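Local coordinates for mirolysin (Tannerella forsythia, PDB 6R7V), which probably cleaves proteins or peptides as a zinc-dependent pappalysin-family metallopeptidase of the metzincin type, held here as a zymogen by a cysteine-switch pro-segment, at residues S90-A93 and N94-G97. The protein carries 1 engineered substitution. Numbering follows the deposited sequence.
Sequences SAFA and NLAG
Leu95 sets its CD1 methyl against the edge of the Phe92 ring, near the ring plane, with CD1 of Leu95 4.2 Å from CD1 of Phe92. With CG beside the backbone N in each, chi1 -67° for Phe92 and -55° for Leu95, the two CD1 atoms can meet. The buried ring also touches Met262 and Met264 from a loop. Between the two residues the backbone turns: Leu95 N donates to Phe92 O at 2.9 Å, and one residue on Ala96 N donates to Ala93 O at 3.1 Å. Ala93 O also accepts from a water at 2.9 Å, and that same water donates to Ala96 O, bridging the ends of the turn. On the exposed side Asn94 turns its amide back to the carbonyls of Ser90 and Ala91 without bonding to either: ND2 is 3.1 Å from Ser90 O, but its N-H is not aimed at it, and OD1 faces Ala91 O at 3.0 Å, acceptor against acceptor. Backbone hydrogen bonds pair Leu95 with Lys280 and Gly97 with Phe278, tying the departing chain to the region where helix 280-288 begins. The Ala93-Ala96 link closes a type I beta turn, by which the short surface helix 90-93 passes into the loop leading to strand 101-105 of the mixed sheet.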
ATOM      1  N   SER A  90     -23.361   4.825  -6.684  1.00 20.90           N
ATOM      2  CA  SER A  90     -24.307   4.032  -5.884  1.00 21.72           C
ATOM      3  C   SER A  90     -24.260   2.569  -6.261  1.00 27.17           C
ATOM      4  O   SER A  90     -24.398   1.745  -5.366  1.00 28.93           O
ATOM      5  CB  SER A  90     -25.727   4.566  -6.017  1.00 25.97           C
ATOM      6  OG  SER A  90     -26.111   4.566  -7.378  1.00 36.79           O
ATOM      7  N   ALA A  91     -24.014   2.231  -7.555  1.00 24.24           N
ATOM      8  CA  ALA A  91     -23.934   0.829  -7.971  1.00 25.12           C
ATOM      9  C   ALA A  91     -22.761   0.072  -7.332  1.00 28.99           C
ATOM     10  O   ALA A  91     -22.825  -1.156  -7.226  1.00 32.27           O
ATOM     11  CB  ALA A  91     -23.858   0.717  -9.483  1.00 26.46           C
ATOM     12  N   PHE A  92     -21.716   0.786  -6.880  1.00 22.04           N
ATOM     13  CA  PHE A  92     -20.552   0.165  -6.242  1.00 22.33           C
ATOM     14  C   PHE A  92     -20.480   0.447  -4.736  1.00 29.07           C
ATOM     15  O   PHE A  92     -19.722  -0.233  -4.028  1.00 26.28           O
ATOM     16  CB  PHE A  92     -19.259   0.656  -6.882  1.00 22.34           C
ATOM     17  CG  PHE A  92     -18.954   0.283  -8.320  1.00 21.61           C
ATOM     18  CD1 PHE A  92     -19.090  -1.028  -8.766  1.00 21.36           C
ATOM     19  CD2 PHE A  92     -18.454   1.233  -9.206  1.00 20.72           C
ATOM     20  CE1 PHE A  92     -18.745  -1.375 -10.080  1.00 20.80           C
ATOM     21  CE2 PHE A  92     -18.134   0.891 -10.516  1.00 22.66           C
ATOM     22  CZ  PHE A  92     -18.245  -0.420 -10.934  1.00 20.61           C
ATOM     23  N   ALA A  93     -21.227   1.468  -4.235  1.00 28.17           N
ATOM     24  CA  ALA A  93     -21.143   1.838  -2.812  1.00 27.18           C
ATOM     25  C   ALA A  93     -21.520   0.672  -1.906  1.00 28.13           C
ATOM     26  O   ALA A  93     -20.922   0.522  -0.840  1.00 26.21           O
ATOM     27  CB  ALA A  93     -22.027   3.042  -2.523  1.00 28.33           C
ATOM     28  N   ASN A  94     -22.439  -0.196  -2.351  1.00 25.78           N
ATOM     29  CA  ASN A  94     -22.880  -1.368  -1.599  1.00 25.89           C
ATOM     30  C   ASN A  94     -21.783  -2.462  -1.526  1.00 27.02           C
ATOM     31  O   ASN A  94     -21.827  -3.321  -0.644  1.00 27.97           O
ATOM     32  CB  ASN A  94     -24.179  -1.924  -2.212  1.00 32.46           C
ATOM     33  CG  ASN A  94     -24.284  -1.727  -3.712  1.00 62.00           C
ATOM     34  OD1 ASN A  94     -23.481  -2.250  -4.492  1.00 61.69           O
ATOM     35  ND2 ASN A  94     -25.276  -0.959  -4.147  1.00 53.51           N
ATOM     36  N   LEU A  95     -20.740  -2.365  -2.385  1.00 20.86           N
ATOM     37  CA  LEU A  95     -19.602  -3.295  -2.360  1.00 18.61           C
ATOM     38  C   LEU A  95     -18.441  -2.727  -1.580  1.00 18.12           C
ATOM     39  O   LEU A  95     -17.451  -3.445  -1.372  1.00 17.72           O
ATOM     40  CB  LEU A  95     -19.095  -3.627  -3.792  1.00 18.98           C
ATOM     41  CG  LEU A  95     -20.112  -4.177  -4.773  1.00 24.10           C
ATOM     42  CD1 LEU A  95     -19.476  -4.304  -6.171  1.00 24.02           C
ATOM     43  CD2 LEU A  95     -20.598  -5.536  -4.319  1.00 27.71           C
ATOM     44  N   ALA A  96     -18.552  -1.483  -1.122  1.00 16.29           N
ATOM     45  CA  ALA A  96     -17.426  -0.825  -0.461  1.00 15.83           C
ATOM     46  C   ALA A  96     -17.149  -1.410   0.917  1.00 19.18           C
ATOM     47  O   ALA A  96     -18.071  -1.754   1.653  1.00 20.35           O
ATOM     48  CB  ALA A  96     -17.699   0.662  -0.350  1.00 18.14           C
ATOM     49  N   GLY A  97     -15.870  -1.511   1.233  1.00 15.11           N
ATOM     50  CA  GLY A  97     -15.426  -2.097   2.477  1.00 15.34           C
ATOM     51  C   GLY A  97     -14.834  -1.100   3.447  1.00 16.39           C
ATOM     52  O   GLY A  97     -14.248  -0.065   3.082  1.00 16.42           O
TER
HETATM   53  O   HOH W   1     -20.769  -0.835   1.662  1.00 36.80           O